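Long-range contact in neck and C-terminal motor domain of Kar3 (Candida glabrata, PDB 4GKR), which probably hydrolyses ATP to drive movement along microtubules as a mitotic kinesin-14 motor: residues 135-140 / 211-216. Numbering follows the deposited sequence.
Sequences TINHIF and DSRDTV
One face of the R213 guanidinium rests on F140, with CB and the CD2 side of the ring beneath it, toward the rim of the group; NH2 of R213 lies 3.4 Å from CB of F140. The two planes stand 74° apart, so this is not a parallel stack of cation on ring. Backbone O of S212 lies oblique to the F140 ring, 4.0 Å from CE2 of F140. At the edge of the guanidinium, near its plane, comes the amide of N137, but OD1 of N137 stays 4.2 Å from NE of R213, a loose approach. That end is held instead by a salt bridge from NH2 to D144, one turn further along the helix that carries F140. R213 gets there by an extended run from CG to NE, and on the way its CG brushes CD2 of F140 at 3.7 Å.

F140 carries CG anti to its carbonyl carbon (chi1 -81°), which sends the ring toward the first turn of helix 213-222. CE2 of F140 meets CG2 of V216 tip to tip at 3.5 Å. Both segments belong to the kinesin motor domain, a P-loop NTPase fold: helix 131-147 packs on the central sheet, and helix 213-222 lies against helix 131-147. I136 links these layers, since its side chain touches F245 and I247 of strand 242-252 while CG2, anti to the backbone N, reaches CG1 of V216 at 3.6 Å. V216 thus splits its two methyls, CG1 on I136 and CG2 between I136 and the F140 ring.

S212 is the N-cap of helix 213-222: OG of S212 accepts a nearly straight bond (174°) from N of T215 at 2.8 Å, tying down the first turn from which R213 and V216 extend.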
ATOM      1  N   THR A 135      -9.412   0.858   6.412  1.00 30.74           N
ATOM      2  CA  THR A 135      -9.151  -0.532   6.632  1.00 29.97           C
ATOM      3  C   THR A 135      -9.485  -0.883   8.056  1.00 31.66           C
ATOM      4  O   THR A 135     -10.237  -1.826   8.287  1.00 32.48           O
ATOM      5  CB  THR A 135      -7.694  -0.864   6.315  1.00 28.36           C
ATOM      6  OG1 THR A 135      -7.502  -0.742   4.902  1.00 28.34           O
ATOM      7  CG2 THR A 135      -7.340  -2.273   6.731  1.00 27.32           C
ATOM      8  N   ILE A 136      -8.952  -0.119   9.011  1.00 32.63           N
ATOM      9  CA  ILE A 136      -9.193  -0.403  10.426  1.00 34.43           C
ATOM     10  C   ILE A 136     -10.695  -0.442  10.697  1.00 36.33           C
ATOM     11  O   ILE A 136     -11.208  -1.382  11.307  1.00 36.67           O
ATOM     12  CB  ILE A 136      -8.461   0.580  11.364  1.00 35.23           C
ATOM     13  CG1 ILE A 136      -6.978   0.184  11.472  1.00 34.16           C
ATOM     14  CG2 ILE A 136      -9.093   0.587  12.753  1.00 37.01           C
ATOM     15  CD1 ILE A 136      -6.020   1.310  11.835  1.00 33.32           C
ATOM     16  N   ASN A 137     -11.406   0.545  10.184  1.00 38.15           N
ATOM     17  CA  ASN A 137     -12.856   0.589  10.376  1.00 41.34           C
ATOM     18  C   ASN A 137     -13.600  -0.602   9.768  1.00 40.53           C
ATOM     19  O   ASN A 137     -14.516  -1.161  10.380  1.00 42.23           O
ATOM     20  CB  ASN A 137     -13.420   1.875   9.808  1.00 44.49           C
ATOM     21  CG  ASN A 137     -14.640   2.327  10.551  1.00 50.93           C
ATOM     22  OD1 ASN A 137     -14.590   2.554  11.774  1.00 56.01           O
ATOM     23  ND2 ASN A 137     -15.763   2.446   9.836  1.00 52.62           N
ATOM     24  N   HIS A 138     -13.185  -0.991   8.569  1.00 37.73           N
ATOM     25  CA  HIS A 138     -13.806  -2.074   7.856  1.00 37.70           C
ATOM     26  C   HIS A 138     -13.645  -3.358   8.614  1.00 38.31           C
ATOM     27  O   HIS A 138     -14.586  -4.150   8.721  1.00 38.42           O
ATOM     28  CB  HIS A 138     -13.186  -2.186   6.470  1.00 36.87           C
ATOM     29  CG  HIS A 138     -13.976  -3.039   5.532  1.00 38.02           C
ATOM     30  ND1 HIS A 138     -15.106  -2.599   4.934  1.00 39.94           N
ATOM     31  CD2 HIS A 138     -13.798  -4.359   5.128  1.00 37.77           C
ATOM     32  CE1 HIS A 138     -15.620  -3.587   4.169  1.00 40.68           C
ATOM     33  NE2 HIS A 138     -14.817  -4.663   4.285  1.00 39.98           N
ATOM     34  N   ILE A 139     -12.451  -3.557   9.169  1.00 37.54           N
ATOM     35  CA  ILE A 139     -12.139  -4.751   9.931  1.00 38.32           C
ATOM     36  C   ILE A 139     -12.991  -4.879  11.188  1.00 40.88           C
ATOM     37  O   ILE A 139     -13.395  -5.981  11.539  1.00 42.54           O
ATOM     38  CB  ILE A 139     -10.648  -4.808  10.253  1.00 37.70           C
ATOM     39  CG1 ILE A 139      -9.888  -5.296   9.025  1.00 36.43           C
ATOM     40  CG2 ILE A 139     -10.341  -5.723  11.427  1.00 38.45           C
ATOM     41  CD1 ILE A 139      -8.428  -4.897   9.076  1.00 35.84           C
ATOM     42  N   PHE A 140     -13.295  -3.768  11.846  1.00 42.44           N
ATOM     43  CA  PHE A 140     -14.139  -3.820  13.031  1.00 44.62           C
ATOM     44  C   PHE A 140     -15.556  -4.268  12.726  1.00 45.52           C
ATOM     45  O   PHE A 140     -16.123  -5.060  13.480  1.00 46.71           O
ATOM     46  CB  PHE A 140     -14.141  -2.491  13.784  1.00 48.39           C
ATOM     47  CG  PHE A 140     -12.950  -2.303  14.677  1.00 51.60           C
ATOM     48  CD1 PHE A 140     -12.074  -3.355  14.930  1.00 52.13           C
ATOM     49  CD2 PHE A 140     -12.707  -1.081  15.284  1.00 55.20           C
ATOM     50  CE1 PHE A 140     -10.965  -3.184  15.753  1.00 54.09           C
ATOM     51  CE2 PHE A 140     -11.601  -0.904  16.113  1.00 56.70           C
ATOM     52  CZ  PHE A 140     -10.727  -1.956  16.349  1.00 55.10           C
ATOM     53  N   ASP A 211      -8.193  -1.993  21.132  1.00 62.56           N
ATOM     54  CA  ASP A 211      -9.213  -2.576  21.991  1.00 66.65           C
ATOM     55  C   ASP A 211     -10.598  -2.042  21.654  1.00 68.00           C
ATOM     56  O   ASP A 211     -11.599  -2.716  21.899  1.00 69.73           O
ATOM     57  CB  ASP A 211      -8.889  -2.304  23.465  1.00 69.03           C
ATOM     58  N   SER A 212     -10.644  -0.834  21.093  1.00 66.16           N
ATOM     59  CA  SER A 212     -11.898  -0.117  20.886  1.00 66.67           C
ATOM     60  C   SER A 212     -11.804   0.913  19.761  1.00 65.14           C
ATOM     61  O   SER A 212     -10.705   1.281  19.327  1.00 62.75           O
ATOM     62  CB  SER A 212     -12.340   0.570  22.194  1.00 70.17           C
ATOM     63  OG  SER A 212     -11.544   1.705  22.511  1.00 69.41           O
ATOM     64  N   ARG A 213     -12.964   1.379  19.298  1.00 66.30           N
ATOM     65  CA  ARG A 213     -13.022   2.483  18.337  1.00 66.61           C
ATOM     66  C   ARG A 213     -12.483   3.783  18.956  1.00 67.47           C
ATOM     67  O   ARG A 213     -11.898   4.610  18.258  1.00 65.95           O
ATOM     68  CB  ARG A 213     -14.437   2.643  17.752  1.00 67.93           C
ATOM     69  CG  ARG A 213     -14.738   1.629  16.648  1.00 66.08           C
ATOM     70  CD  ARG A 213     -16.102   1.820  15.998  1.00 66.64           C
ATOM     71  NE  ARG A 213     -16.431   0.733  15.062  1.00 66.51           N
ATOM     72  CZ  ARG A 213     -17.000  -0.432  15.402  1.00 67.87           C
ATOM     73  NH1 ARG A 213     -17.313  -0.699  16.664  1.00 70.61           N
ATOM     74  NH2 ARG A 213     -17.257  -1.349  14.477  1.00 65.58           N
ATOM     75  N   ASP A 214     -12.653   3.930  20.271  1.00 69.90           N
ATOM     76  CA  ASP A 214     -12.015   5.005  21.029  1.00 70.80           C
ATOM     77  C   ASP A 214     -10.483   4.875  20.966  1.00 67.84           C
ATOM     78  O   ASP A 214      -9.798   5.809  20.547  1.00 67.79           O
ATOM     79  CB  ASP A 214     -12.521   5.029  22.482  1.00 74.17           C
ATOM     80  N   THR A 215      -9.956   3.711  21.347  1.00 65.62           N
ATOM     81  CA  THR A 215      -8.509   3.433  21.263  1.00 63.76           C
ATOM     82  C   THR A 215      -7.895   3.687  19.864  1.00 60.44           C
ATOM     83  O   THR A 215      -6.813   4.268  19.752  1.00 60.09           O
ATOM     84  CB  THR A 215      -8.164   1.997  21.729  1.00 63.18           C
ATOM     85  OG1 THR A 215      -8.698   1.757  23.040  1.00 65.52           O
ATOM     86  CG2 THR A 215      -6.655   1.794  21.758  1.00 61.51           C
ATOM     87  N   VAL A 216      -8.589   3.259  18.812  1.00 57.64           N
ATOM     88  CA  VAL A 216      -8.167   3.523  17.434  1.00 54.29           C
ATOM     89  C   VAL A 216      -8.079   5.031  17.180  1.00 56.11           C
ATOM     90  O   VAL A 216      -7.044   5.533  16.733  1.00 54.80           O
ATOM     91  CB  VAL A 216      -9.136   2.861  16.416  1.00 52.04           C
ATOM     92  CG1 VAL A 216      -8.973   3.437  15.017  1.00 48.27           C
ATOM     93  CG2 VAL A 216      -8.952   1.356  16.400  1.00 50.51           C
TER